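Dihydroorotase (Agrobacterium tumefaciens, PDB 2OGJ) catalyses, in vitro, the deacetylation of acetyl-(R)-mandelate as a zinc-dependent TIM-barrel esterase of the amidohydrolase superfamily, despite the dihydroorotase name. Local coordinates at residues 295-300 with 390-395; 307-312 with 372-377; 133-138 with 153-158. All blocks are in the same frame, centred on the assembly; numbering follows the deposited sequence.

Contacts 1 and 2 are neighbours, their centres about 14 Å apart, and contact 2 is nested in the chain loop that contact 1 closes. A long, weak ion pair joins Arg391 of contact 1 to Glu376 of contact 2, and Lys310 lies against Pro300. Contact 1 is a surface meeting of two loops, carried by one tyrosine, whereas contact 2 is buried and packs helix 304-313 on strand 368-382, mainly through apolar groups with one serine bond. Contact 3 closes earlier in the chain, its centre about 37 Å from that of contact 2 on the opposite side of the chain's centre. Also buried, it is backbone- and water-rich and borders two neighbouring subunits.

Contact 1. Residues 295-300 with 390-395; sequences HSMNFP and SRYIPR
In this TIM-barrel metallohydrolase, the loop that follows the zinc ligand Asp291 is met here by the C-terminal tail, residues 390-395, which runs on from strand 385-388. The meeting is a surface contact carried largely by Tyr392. Its CG is anti to the backbone N (chi1 169°), and its CB points at the 295-300 loop, so the ring and hydroxyl reach across to Met297 and Asn298. Met297, a selenomethionine, covers one face of that ring. Met297 CG sits over the face, displaced toward the rim, 4.3 Å from the Tyr392 ring centroid, and makes a CH-pi contact. The chain then bends at chi3, with Met297 SE obliquely placed 4.8 Å from the Tyr392 centroid, a Met-aromatic contact. The backbone of Met297 adds to the packing, its O lying 3.6 Å from Tyr392 CE2.

Around this pair, the Met297 side chain also touches Glu93, while the tyrosine's own backbone N is hydrogen-bonded to Asp303 OD1. Ser296 OG is hydrogen-bonded to the O of Asp291, which ties the loop back to the metal-binding stretch; the Met297 side chain itself stays about 12 Å from a zinc. Pro394 adds a smaller contact, its CB 3.8 Å from Asn298 O.

At the edge of the ring, Asn298 has CG anti to its backbone N, which swings the amide round to the phenol, its plane almost perpendicular to the ring (89°). Tyr392 OH donates to Asn298 OD1 at 2.5 Å, arriving in the carbonyl plane on a lone pair.

Contact 2. Residues 307-312 with 372-377; sequences TMSKLL and KRLFEP
One hydrogen bond joins helix and strand: Phe375 N donates to Ser309 OG at 3.1 Å, nearly straight at 162°. Ser309 OG is anti to its own carbonyl carbon (chi1 -60°), and this same oxygen is hydrogen-bonded to Ala305 O one turn back in the helix. The hydroxyl therefore links a helix carbonyl to a strand amide, and it also lies in the plane of the Phe375 ring, at its edge.

Aromatic packing centres on Phe375, whose CB points at the helix. Met308, a selenomethionine, crosses the ring at about a right angle: Met308 CB stands over the face, 4.2 Å from the Phe375 centroid, and after the bend at chi3 Met308 CE comes 3.8 Å from Phe375 CD2. The SE makes an oblique Met-aromatic contact. The helical segment 307-312 runs at 157° to strand 374-377, nearly antiparallel, their axes approaching to 7.2 Å, so this TIM-barrel enzyme has helix 304-313 laid along the long hairpin of strands 348-362 and 368-382. Val321 of helix 318-323 touches both Met308 and Phe375, and Trp73 of strand 68-75 also meets Met308.

Leucine side chains complete the contact. Leu312 CD2 lies 3.7 Å from Phe375 CE1, and it is centred over one face of the Arg373 guanidinium, while Leu312 CB is in the Phe375 ring plane at its edge. Leu374 starts away from the helix, yet its CD2 returns to pack on the Ser309 side chain, 3.5 Å from Ser309 OG.

Contact 3. Residues 133-138 with 153-158; sequences LNLGSI and KDIDLD
Two waters bridge residues 133-138 and 153-158, and both donate to the hydroxyl of Ser137, which is hydrogen-bonded as well to Glu111 OE2. The first also donates to Leu135 O at 2.7 Å and accepts from Asp156 N at 2.9 Å, so it ties three residues from both segments together. The second gives its other bond to Lys153 O, 2.6 Å away.

The direct polar contact is made by the backbone: Ser137 N donates to Asp154 O at 2.8 Å, arriving nearly along the C=O axis, though the hydrogen bond is bent at the hydrogen (145°). Gly136 CA brings a C-H to Asp154 O at 3.5 Å. Upstream, Asn134 OD1 accepts from Gly136 N, closing an Asx turn; this donor stands above the amide's carbonyl plane. In the TIM barrel the segments lie on the connection from strand 128-132 to helix 157-165, and Asp156, whose carboxylate also forms a salt bridge with Arg159, is the N-cap of that helix.

On the apolar side Leu135 and Ile155 cross obliquely, branch against branch. Leu135 CD2 meets Ile155 CG2 at 3.4 Å, and Leu135 CD1 meets Ile155 CD1 at 3.5 Å. Helix 189-201 lies against this pair through Ile197 and Leu193, while from the second subunit Arg145 packs on Ser137 and Val146 touches Ile138 and Asp154.

Contact 1. Residues 295-300 with 390-395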
loop_
_atom_site.group_PDB
_atom_site.type_symbol
_atom_site.label_atom_id
_atom_site.label_comp_id
_atom_site.label_asym_id
_atom_site.label_seq_id
_atom_site.Cartn_x
_atom_site.Cartn_y
_atom_site.Cartn_z
ATOM N N HIS A 295 15.180 -3.638 26.449
ATOM C CA HIS A 295 14.892 -5.058 26.341
ATOM C C HIS A 295 16.104 -5.954 26.238
ATOM O O HIS A 295 15.966 -7.174 26.161
ATOM C CB HIS A 295 13.956 -5.325 25.163
ATOM C CG HIS A 295 12.529 -4.956 25.435
ATOM N ND1 HIS A 295 11.934 -5.157 26.663
ATOM C CD2 HIS A 295 11.577 -4.413 24.638
ATOM C CE1 HIS A 295 10.677 -4.753 26.611
ATOM N NE2 HIS A 295 10.436 -4.297 25.392
ATOM N N SER A 296 17.293 -5.365 26.220
ATOM C CA SER A 296 18.501 -6.166 26.150
ATOM C C SER A 296 19.362 -5.967 27.391
ATOM O O SER A 296 20.206 -6.801 27.696
ATOM C CB SER A 296 19.309 -5.821 24.898
ATOM O OG SER A 296 19.743 -4.476 24.919
HETATM N N MSE A 297 19.129 -4.876 28.121
HETATM C CA MSE A 297 19.932 -4.581 29.308
HETATM C C MSE A 297 19.793 -5.580 30.440
HETATM O O MSE A 297 20.797 -6.087 30.931
HETATM C CB MSE A 297 19.657 -3.166 29.861
HETATM C CG MSE A 297 20.512 -2.845 31.106
HETATM SE SE MSE A 297 20.419 -1.170 31.687
HETATM C CE MSE A 297 18.737 -1.170 32.171
ATOM N N ASN A 298 18.575 -5.894 30.853
ATOM C CA ASN A 298 18.462 -6.814 31.967
ATOM C C ASN A 298 18.920 -8.229 31.655
ATOM O O ASN A 298 19.695 -8.811 32.414
ATOM C CB ASN A 298 17.041 -6.851 32.543
ATOM C CG ASN A 298 16.967 -7.656 33.852
ATOM O OD1 ASN A 298 17.410 -7.191 34.900
ATOM N ND2 ASN A 298 16.424 -8.871 33.784
ATOM N N PHE A 299 18.475 -8.794 30.543
ATOM C CA PHE A 299 18.887 -10.147 30.282
ATOM C C PHE A 299 20.082 -10.402 29.383
ATOM O O PHE A 299 21.191 -10.596 29.878
ATOM C CB PHE A 299 17.729 -11.019 29.793
ATOM C CG PHE A 299 18.181 -12.366 29.290
ATOM C CD1 PHE A 299 18.986 -13.179 30.076
ATOM C CD2 PHE A 299 17.848 -12.799 28.013
ATOM C CE1 PHE A 299 19.452 -14.393 29.599
ATOM C CE2 PHE A 299 18.312 -14.016 27.532
ATOM C CZ PHE A 299 19.116 -14.811 28.326
ATOM N N PRO A 300 19.893 -10.387 28.057
ATOM C CA PRO A 300 21.078 -10.668 27.233
ATOM C C PRO A 300 22.339 -9.888 27.642
ATOM O O PRO A 300 23.224 -10.389 28.331
ATOM C CB PRO A 300 20.613 -10.315 25.812
ATOM C CG PRO A 300 19.097 -10.188 25.926
ATOM C CD PRO A 300 18.882 -9.639 27.296
ATOM N N SER A 390 30.714 0.209 38.348
ATOM C CA SER A 390 30.450 -1.178 38.713
ATOM C C SER A 390 29.604 -1.872 37.639
ATOM O O SER A 390 28.812 -1.227 36.936
ATOM C CB SER A 390 29.726 -1.225 40.060
ATOM O OG SER A 390 29.138 -2.491 40.291
ATOM N N ARG A 391 29.788 -3.184 37.498
ATOM C CA ARG A 391 29.029 -3.954 36.523
ATOM C C ARG A 391 27.568 -3.959 36.927
ATOM O O ARG A 391 27.255 -3.801 38.106
ATOM C CB ARG A 391 29.553 -5.389 36.430
ATOM C CG ARG A 391 30.782 -5.515 35.549
ATOM C CD ARG A 391 31.333 -6.933 35.490
ATOM N NE ARG A 391 30.285 -7.906 35.209
ATOM C CZ ARG A 391 29.722 -8.685 36.132
ATOM N NH1 ARG A 391 30.116 -8.606 37.400
ATOM N NH2 ARG A 391 28.758 -9.535 35.788
ATOM N N TYR A 392 26.698 -4.121 35.927
ATOM C CA TYR A 392 25.247 -4.159 36.081
ATOM C C TYR A 392 24.827 -5.452 36.756
ATOM O O TYR A 392 25.272 -6.544 36.393
ATOM C CB TYR A 392 24.567 -4.049 34.705
ATOM C CG TYR A 392 23.078 -4.349 34.712
ATOM C CD1 TYR A 392 22.149 -3.373 35.081
ATOM C CD2 TYR A 392 22.598 -5.634 34.398
ATOM C CE1 TYR A 392 20.781 -3.666 35.145
ATOM C CE2 TYR A 392 21.229 -5.942 34.460
ATOM C CZ TYR A 392 20.329 -4.956 34.838
ATOM O OH TYR A 392 18.990 -5.267 34.968
ATOM N N ILE A 393 23.971 -5.328 37.751
ATOM C CA ILE A 393 23.498 -6.496 38.451
ATOM C C ILE A 393 22.069 -6.720 37.991
ATOM O O ILE A 393 21.189 -5.882 38.228
ATOM C CB ILE A 393 23.554 -6.298 39.993
ATOM C CG1 ILE A 393 24.971 -5.881 40.409
ATOM C CG2 ILE A 393 23.157 -7.600 40.703
ATOM C CD1 ILE A 393 26.023 -6.867 39.979
ATOM N N PRO A 394 21.825 -7.848 37.308
ATOM C CA PRO A 394 20.491 -8.174 36.806
ATOM C C PRO A 394 19.436 -8.276 37.889
ATOM O O PRO A 394 19.453 -9.195 38.703
ATOM C CB PRO A 394 20.709 -9.488 36.049
ATOM C CG PRO A 394 21.882 -10.094 36.741
ATOM C CD PRO A 394 22.787 -8.915 36.978
ATOM N N ARG A 395 18.538 -7.295 37.908
ATOM C CA ARG A 395 17.437 -7.268 38.862
ATOM C C ARG A 395 16.348 -8.159 38.306
ATOM O O ARG A 395 15.228 -7.708 38.051
ATOM C CB ARG A 395 16.897 -5.850 39.030
ATOM C CG ARG A 395 17.822 -4.958 39.809
ATOM C CD ARG A 395 17.372 -3.517 39.811
ATOM N NE ARG A 395 18.454 -2.651 40.269
ATOM C CZ ARG A 395 19.695 -2.706 39.787
ATOM N NH1 ARG A 395 20.001 -3.590 38.839
ATOM N NH2 ARG A 395 20.635 -1.883 40.245
#

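Contact 2. Residues 307-312 with 372-377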
loop_
_atom_site.group_PDB
_atom_site.type_symbol
_atom_site.label_atom_id
_atom_site.label_comp_id
_atom_site.label_asym_id
_atom_site.label_seq_id
_atom_site.Cartn_x
_atom_site.Cartn_y
_atom_site.Cartn_z
ATOM N N THR A 307 30.171 -7.488 27.734
ATOM C CA THR A 307 30.293 -7.689 26.299
ATOM C C THR A 307 31.770 -7.804 25.946
ATOM O O THR A 307 32.144 -8.602 25.069
ATOM C CB THR A 307 29.623 -6.501 25.520
ATOM O OG1 THR A 307 28.222 -6.470 25.816
ATOM C CG2 THR A 307 29.806 -6.632 24.000
HETATM N N MSE A 308 32.612 -7.013 26.619
HETATM C CA MSE A 308 34.055 -7.065 26.374
HETATM C C MSE A 308 34.567 -8.432 26.848
HETATM O O MSE A 308 35.467 -8.999 26.250
HETATM C CB MSE A 308 34.776 -5.950 27.136
HETATM C CG MSE A 308 34.390 -4.529 26.729
HETATM SE SE MSE A 308 34.889 -3.223 27.907
HETATM C CE MSE A 308 36.583 -3.206 27.666
ATOM N N SER A 309 33.956 -8.959 27.906
ATOM C CA SER A 309 34.331 -10.254 28.471
ATOM C C SER A 309 33.981 -11.443 27.575
ATOM O O SER A 309 34.681 -12.457 27.604
ATOM C CB SER A 309 33.677 -10.451 29.845
ATOM O OG SER A 309 34.072 -9.437 30.751
ATOM N N LYS A 310 32.900 -11.329 26.799
ATOM C CA LYS A 310 32.480 -12.404 25.889
ATOM C C LYS A 310 33.437 -12.496 24.700
ATOM O O LYS A 310 33.769 -13.595 24.238
ATOM C CB LYS A 310 31.049 -12.166 25.385
ATOM C CG LYS A 310 29.981 -12.217 26.480
ATOM C CD LYS A 310 28.592 -11.999 25.905
ATOM C CE LYS A 310 27.534 -12.062 26.983
ATOM N NZ LYS A 310 26.222 -11.558 26.486
ATOM N N LEU A 311 33.885 -11.341 24.210
ATOM C CA LEU A 311 34.814 -11.312 23.090
ATOM C C LEU A 311 36.159 -11.843 23.547
ATOM O O LEU A 311 36.818 -12.588 22.831
ATOM C CB LEU A 311 34.963 -9.892 22.544
ATOM C CG LEU A 311 34.019 -9.466 21.415
ATOM C CD1 LEU A 311 34.108 -10.485 20.282
ATOM C CD2 LEU A 311 32.585 -9.333 21.931
ATOM N N LEU A 312 36.563 -11.460 24.749
ATOM C CA LEU A 312 37.826 -11.925 25.311
ATOM C C LEU A 312 37.780 -13.435 25.495
ATOM O O LEU A 312 38.803 -14.099 25.405
ATOM C CB LEU A 312 38.089 -11.279 26.678
ATOM C CG LEU A 312 39.477 -11.544 27.258
ATOM C CD1 LEU A 312 40.478 -10.680 26.514
ATOM C CD2 LEU A 312 39.509 -11.201 28.728
ATOM N N LYS A 372 35.822 -16.825 32.205
ATOM C CA LYS A 372 36.851 -17.079 33.208
ATOM C C LYS A 372 37.597 -15.808 33.630
ATOM O O LYS A 372 38.340 -15.810 34.613
ATOM C CB LYS A 372 37.852 -18.108 32.665
ATOM C CG LYS A 372 37.247 -19.466 32.299
ATOM C CD LYS A 372 36.571 -20.100 33.500
ATOM C CE LYS A 372 36.187 -21.541 33.229
ATOM N NZ LYS A 372 35.469 -22.131 34.401
ATOM N N ARG A 373 37.402 -14.731 32.877
ATOM C CA ARG A 373 38.028 -13.447 33.170
ATOM C C ARG A 373 36.996 -12.359 32.923
ATOM O O ARG A 373 36.252 -12.411 31.950
ATOM C CB ARG A 373 39.254 -13.239 32.291
ATOM C CG ARG A 373 40.368 -14.204 32.620
ATOM C CD ARG A 373 41.307 -14.375 31.452
ATOM N NE ARG A 373 42.287 -13.303 31.330
ATOM C CZ ARG A 373 43.035 -13.106 30.248
ATOM N NH1 ARG A 373 42.909 -13.905 29.193
ATOM N NH2 ARG A 373 43.922 -12.120 30.220
ATOM N N LEU A 374 36.950 -11.375 33.810
ATOM C CA LEU A 374 35.972 -10.315 33.682
ATOM C C LEU A 374 36.457 -8.884 33.760
ATOM O O LEU A 374 37.131 -8.483 34.712
ATOM C CB LEU A 374 34.890 -10.495 34.739
ATOM C CG LEU A 374 34.017 -11.726 34.575
ATOM C CD1 LEU A 374 33.125 -11.848 35.794
ATOM C CD2 LEU A 374 33.205 -11.622 33.289
ATOM N N PHE A 375 36.108 -8.107 32.744
ATOM C CA PHE A 375 36.450 -6.710 32.781
ATOM C C PHE A 375 35.509 -6.194 33.853
ATOM O O PHE A 375 34.310 -6.491 33.840
ATOM C CB PHE A 375 36.182 -6.023 31.445
ATOM C CG PHE A 375 37.196 -6.343 30.396
ATOM C CD1 PHE A 375 37.084 -7.504 29.633
ATOM C CD2 PHE A 375 38.284 -5.497 30.187
ATOM C CE1 PHE A 375 38.042 -7.824 28.678
ATOM C CE2 PHE A 375 39.250 -5.803 29.233
ATOM C CZ PHE A 375 39.129 -6.970 28.476
ATOM N N GLU A 376 36.068 -5.463 34.808
ATOM C CA GLU A 376 35.270 -4.921 35.893
ATOM C C GLU A 376 35.623 -3.451 36.143
ATOM O O GLU A 376 36.647 -3.138 36.750
ATOM C CB GLU A 376 35.483 -5.761 37.155
ATOM C CG GLU A 376 34.253 -5.826 38.029
ATOM C CD GLU A 376 33.649 -7.225 38.103
ATOM O OE1 GLU A 376 33.936 -8.050 37.208
ATOM O OE2 GLU A 376 32.876 -7.501 39.053
ATOM N N PRO A 377 34.778 -2.528 35.649
ATOM C CA PRO A 377 35.028 -1.097 35.833
ATOM C C PRO A 377 34.972 -0.673 37.293
ATOM O O PRO A 377 34.138 -1.151 38.053
ATOM C CB PRO A 377 33.947 -0.439 34.973
ATOM C CG PRO A 377 32.858 -1.431 34.937
ATOM C CD PRO A 377 33.589 -2.743 34.804
#

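Contact 3. Residues 133-138 with 153-158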
loop_
_atom_site.group_PDB
_atom_site.type_symbol
_atom_site.label_atom_id
_atom_site.label_comp_id
_atom_site.label_asym_id
_atom_site.label_seq_id
_atom_site.Cartn_x
_atom_site.Cartn_y
_atom_site.Cartn_z
ATOM N N LEU A 133 21.912 9.764 13.344
ATOM C CA LEU A 133 20.554 10.175 13.033
ATOM C C LEU A 133 19.910 9.074 12.194
ATOM O O LEU A 133 20.483 8.588 11.221
ATOM C CB LEU A 133 20.552 11.489 12.257
ATOM C CG LEU A 133 19.198 12.200 12.095
ATOM C CD1 LEU A 133 18.663 12.580 13.461
ATOM C CD2 LEU A 133 19.362 13.447 11.194
ATOM N N ASN A 134 18.712 8.667 12.586
ATOM C CA ASN A 134 18.003 7.634 11.857
ATOM C C ASN A 134 17.549 8.202 10.514
ATOM O O ASN A 134 17.171 9.366 10.427
ATOM C CB ASN A 134 16.796 7.152 12.657
ATOM C CG ASN A 134 16.302 5.803 12.198
ATOM O OD1 ASN A 134 16.068 5.579 11.015
ATOM N ND2 ASN A 134 16.138 4.892 13.136
ATOM N N LEU A 135 17.614 7.369 9.474
ATOM C CA LEU A 135 17.216 7.749 8.121
ATOM C C LEU A 135 15.717 8.026 8.167
ATOM O O LEU A 135 15.210 8.901 7.456
ATOM C CB LEU A 135 17.509 6.603 7.145
ATOM C CG LEU A 135 17.753 6.886 5.665
ATOM C CD1 LEU A 135 17.167 5.769 4.856
ATOM C CD2 LEU A 135 17.124 8.176 5.256
ATOM N N GLY A 136 15.024 7.268 9.011
ATOM C CA GLY A 136 13.592 7.437 9.179
ATOM C C GLY A 136 13.294 8.626 10.086
ATOM O O GLY A 136 14.030 8.881 11.029
ATOM N N SER A 137 12.219 9.355 9.810
ATOM C CA SER A 137 11.860 10.537 10.582
ATOM C C SER A 137 11.440 10.296 12.039
ATOM O O SER A 137 11.918 10.968 12.952
ATOM C CB SER A 137 10.744 11.297 9.858
ATOM O OG SER A 137 11.211 11.874 8.659
ATOM N N ILE A 138 10.539 9.349 12.252
ATOM C CA ILE A 138 10.048 9.078 13.595
ATOM C C ILE A 138 10.991 8.292 14.525
ATOM O O ILE A 138 10.624 7.961 15.649
ATOM C CB ILE A 138 8.669 8.350 13.554
ATOM C CG1 ILE A 138 8.838 6.897 13.113
ATOM C CG2 ILE A 138 7.720 9.087 12.608
ATOM C CD1 ILE A 138 7.549 6.057 13.269
ATOM N N LYS A 153 7.873 8.123 2.504
ATOM C CA LYS A 153 7.292 9.261 3.197
ATOM C C LYS A 153 8.007 9.360 4.557
ATOM O O LYS A 153 8.018 10.410 5.199
ATOM C CB LYS A 153 5.770 9.107 3.368
ATOM C CG LYS A 153 5.013 8.909 2.043
ATOM C CD LYS A 153 3.541 9.397 2.074
ATOM C CE LYS A 153 2.650 8.722 3.142
ATOM N NZ LYS A 153 2.445 7.260 2.913
ATOM N N ASP A 154 8.628 8.258 4.971
ATOM C CA ASP A 154 9.363 8.210 6.227
ATOM C C ASP A 154 10.730 8.886 6.106
ATOM O O ASP A 154 11.362 9.178 7.116
ATOM C CB ASP A 154 9.578 6.764 6.672
ATOM C CG ASP A 154 8.302 6.081 7.090
ATOM O OD1 ASP A 154 7.702 6.521 8.094
ATOM O OD2 ASP A 154 7.902 5.101 6.423
ATOM N N ILE A 155 11.190 9.131 4.878
ATOM C CA ILE A 155 12.501 9.761 4.665
ATOM C C ILE A 155 12.373 11.196 4.156
ATOM O O ILE A 155 11.788 11.423 3.112
ATOM C CB ILE A 155 13.334 8.964 3.641
ATOM C CG1 ILE A 155 13.517 7.536 4.129
ATOM C CG2 ILE A 155 14.681 9.630 3.420
ATOM C CD1 ILE A 155 14.217 6.648 3.132
ATOM N N ASP A 156 12.929 12.160 4.887
ATOM C CA ASP A 156 12.863 13.560 4.484
ATOM C C ASP A 156 14.272 14.114 4.367
ATOM O O ASP A 156 14.822 14.659 5.326
ATOM C CB ASP A 156 12.081 14.359 5.513
ATOM C CG ASP A 156 11.611 15.701 4.977
ATOM O OD1 ASP A 156 12.447 16.441 4.389
ATOM O OD2 ASP A 156 10.399 16.003 5.161
ATOM N N LEU A 157 14.841 13.975 3.174
ATOM C CA LEU A 157 16.203 14.413 2.878
ATOM C C LEU A 157 16.500 15.854 3.255
ATOM O O LEU A 157 17.518 16.137 3.885
ATOM C CB LEU A 157 16.498 14.184 1.387
ATOM C CG LEU A 157 17.888 14.454 0.816
ATOM C CD1 LEU A 157 18.031 13.688 -0.479
ATOM C CD2 LEU A 157 18.091 15.937 0.600
ATOM N N ASP A 158 15.613 16.766 2.875
ATOM C CA ASP A 158 15.814 18.177 3.188
ATOM C C ASP A 158 15.843 18.413 4.700
ATOM O O ASP A 158 16.719 19.118 5.209
ATOM C CB ASP A 158 14.726 19.028 2.521
ATOM C CG ASP A 158 15.014 19.303 1.034
ATOM O OD1 ASP A 158 14.039 19.340 0.245
ATOM O OD2 ASP A 158 16.200 19.502 0.657
HETATM O O HOH W 1 14.051 11.322 7.481
HETATM O O HOH W 2 9.121 12.384 6.442
#